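Polymerase cofactor VP35 (Reston ebolavirus, PDB 3L2A) probably binds double-stranded RNA and blocks host interferon induction through its interferon inhibitory domain, and serves as a cofactor of the viral polymerase. Local coordinates at residues I16-L21 and L31-C36. Sequence-based numbering, arbitrary orientation.
Sequences IMYDHL and LVQVIC
Val32 of helix 27-41 sets both its methyl groups against Met17 and Tyr18 near the end of helix 10-19 and Leu21 just beyond it. The two helices belong to the alpha-helical part of the VP35 interferon inhibitory domain, and their backbones come nearest at Met17 and Val32, with CA atoms 6.8 Å apart. Val32 CG1, anti to its backbone N (chi1 164°), reaches Tyr18 CE1 at 3.6 Å. Val32 CG2 lies 3.7 Å from Met17 CB and 3.9 Å from Leu21 CD1. Beyond CG the Met17 chain runs extended alongside the valine, bringing SD to 4.3 Å from Cys36 SG, one helical turn further along. Leu66 of helix 62-72 packs on both Met17 and Val32, and Ile48 of helix 45-57 touches Met17, so this apolar layer continues into the helical core. On the side of Tyr18 and Gln33, both partly exposed, the tyrosine ring also meets the His29 ring edge-to-face. Gln33 NE2, weakly bonded to His29 O as well, approaches the edge of the tyrosine ring, its amide plane turned 59° from the ring; its hydrogen bond to Tyr18 OH is short at 2.7 Å but weak, bent to 121° at the hydrogen.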
loop_
_atom_site.group_PDB
_atom_site.type_symbol
_atom_site.label_atom_id
_atom_site.label_comp_id
_atom_site.label_asym_id
_atom_site.label_seq_id
_atom_site.Cartn_x
_atom_site.Cartn_y
_atom_site.Cartn_z
ATOM N N ILE A 16 -0.581 13.502 -3.056
ATOM C CA ILE A 16 -1.735 13.369 -3.964
ATOM C C ILE A 16 -2.666 12.222 -3.525
ATOM O O ILE A 16 -3.898 12.358 -3.512
ATOM C CB ILE A 16 -1.276 13.118 -5.426
ATOM C CG1 ILE A 16 -0.710 14.418 -6.022
ATOM C CG2 ILE A 16 -2.419 12.580 -6.299
ATOM C CD1 ILE A 16 0.008 14.222 -7.349
ATOM N N MET A 17 -2.073 11.082 -3.198
ATOM C CA MET A 17 -2.892 9.909 -2.839
ATOM C C MET A 17 -3.593 10.129 -1.491
ATOM O O MET A 17 -4.772 9.760 -1.316
ATOM C CB MET A 17 -2.043 8.636 -2.847
ATOM C CG MET A 17 -1.589 8.262 -4.257
ATOM S SD MET A 17 -0.506 6.834 -4.175
ATOM C CE MET A 17 -0.507 6.333 -5.906
ATOM N N TYR A 18 -2.884 10.722 -0.525
ATOM C CA TYR A 18 -3.490 11.038 0.783
ATOM C C TYR A 18 -4.606 12.070 0.678
ATOM O O TYR A 18 -5.562 12.050 1.460
ATOM C CB TYR A 18 -2.442 11.550 1.775
ATOM C CG TYR A 18 -1.745 10.517 2.627
ATOM C CD1 TYR A 18 -1.437 9.260 2.137
ATOM C CD2 TYR A 18 -1.357 10.824 3.936
ATOM C CE1 TYR A 18 -0.766 8.322 2.915
ATOM C CE2 TYR A 18 -0.690 9.887 4.730
ATOM C CZ TYR A 18 -0.403 8.633 4.210
ATOM O OH TYR A 18 0.282 7.710 4.973
ATOM N N ASP A 19 -4.502 12.963 -0.299
ATOM C CA ASP A 19 -5.451 14.067 -0.479
ATOM C C ASP A 19 -6.871 13.565 -0.707
ATOM O O ASP A 19 -7.838 14.242 -0.366
ATOM C CB ASP A 19 -5.012 14.951 -1.670
ATOM C CG ASP A 19 -4.032 16.049 -1.271
ATOM O OD1 ASP A 19 -3.767 16.258 -0.067
ATOM O OD2 ASP A 19 -3.508 16.720 -2.189
ATOM N N HIS A 20 -7.031 12.399 -1.321
ATOM C CA HIS A 20 -8.382 11.912 -1.534
ATOM C C HIS A 20 -8.715 10.608 -0.807
ATOM O O HIS A 20 -9.620 9.883 -1.215
ATOM C CB HIS A 20 -8.746 11.860 -3.026
ATOM C CG HIS A 20 -9.170 13.183 -3.586
ATOM N ND1 HIS A 20 -10.376 13.773 -3.269
ATOM C CD2 HIS A 20 -8.554 14.027 -4.448
ATOM C CE1 HIS A 20 -10.480 14.927 -3.905
ATOM N NE2 HIS A 20 -9.388 15.105 -4.626
ATOM N N LEU A 21 -8.002 10.328 0.284
ATOM C CA LEU A 21 -8.436 9.266 1.209
ATOM C C LEU A 21 -9.137 9.798 2.467
ATOM O O LEU A 21 -8.671 10.767 3.079
ATOM C CB LEU A 21 -7.235 8.427 1.656
ATOM C CG LEU A 21 -6.543 7.551 0.603
ATOM C CD1 LEU A 21 -5.308 6.916 1.203
ATOM C CD2 LEU A 21 -7.494 6.428 0.070
ATOM N N LEU A 31 -1.116 1.343 2.513
ATOM C CA LEU A 31 -0.879 0.925 1.117
ATOM C C LEU A 31 -0.209 1.994 0.277
ATOM O O LEU A 31 0.684 1.668 -0.504
ATOM C CB LEU A 31 -2.168 0.420 0.465
ATOM C CG LEU A 31 -2.004 -0.174 -0.941
ATOM C CD1 LEU A 31 -0.947 -1.288 -1.065
ATOM C CD2 LEU A 31 -3.350 -0.625 -1.437
ATOM N N VAL A 32 -0.600 3.264 0.451
ATOM C CA VAL A 32 0.056 4.373 -0.270
ATOM C C VAL A 32 1.546 4.384 0.077
ATOM O O VAL A 32 2.388 4.507 -0.793
ATOM C CB VAL A 32 -0.587 5.697 0.119
ATOM C CG1 VAL A 32 0.306 6.932 -0.281
ATOM C CG2 VAL A 32 -2.000 5.810 -0.512
ATOM N N GLN A 33 1.864 4.241 1.368
ATOM C CA GLN A 33 3.284 4.236 1.767
ATOM C C GLN A 33 4.069 3.082 1.140
ATOM O O GLN A 33 5.211 3.269 0.684
ATOM C CB GLN A 33 3.397 4.182 3.283
ATOM C CG GLN A 33 2.725 5.353 3.928
ATOM C CD GLN A 33 2.603 5.173 5.425
ATOM O OE1 GLN A 33 3.576 4.827 6.096
ATOM N NE2 GLN A 33 1.415 5.424 5.956
ATOM N N VAL A 34 3.448 1.910 1.113
ATOM C CA VAL A 34 4.059 0.692 0.572
ATOM C C VAL A 34 4.301 0.888 -0.923
ATOM O O VAL A 34 5.383 0.604 -1.425
ATOM C CB VAL A 34 3.165 -0.541 0.838
ATOM C CG1 VAL A 34 3.598 -1.755 -0.019
ATOM C CG2 VAL A 34 3.146 -0.914 2.375
ATOM N N ILE A 35 3.292 1.405 -1.615
ATOM C CA ILE A 35 3.378 1.628 -3.084
ATOM C C ILE A 35 4.416 2.678 -3.386
ATOM O O ILE A 35 5.225 2.519 -4.319
ATOM C CB ILE A 35 1.993 2.051 -3.611
ATOM C CG1 ILE A 35 1.071 0.813 -3.633
ATOM C CG2 ILE A 35 2.078 2.732 -4.993
ATOM C CD1 ILE A 35 -0.423 1.159 -3.997
ATOM N N CYS A 36 4.406 3.780 -2.631
ATOM C CA CYS A 36 5.381 4.833 -2.915
ATOM C C CYS A 36 6.828 4.406 -2.638
ATOM O O CYS A 36 7.733 4.808 -3.364
ATOM C CB CYS A 36 5.060 6.138 -2.185
ATOM S SG CYS A 36 3.606 6.913 -2.821
#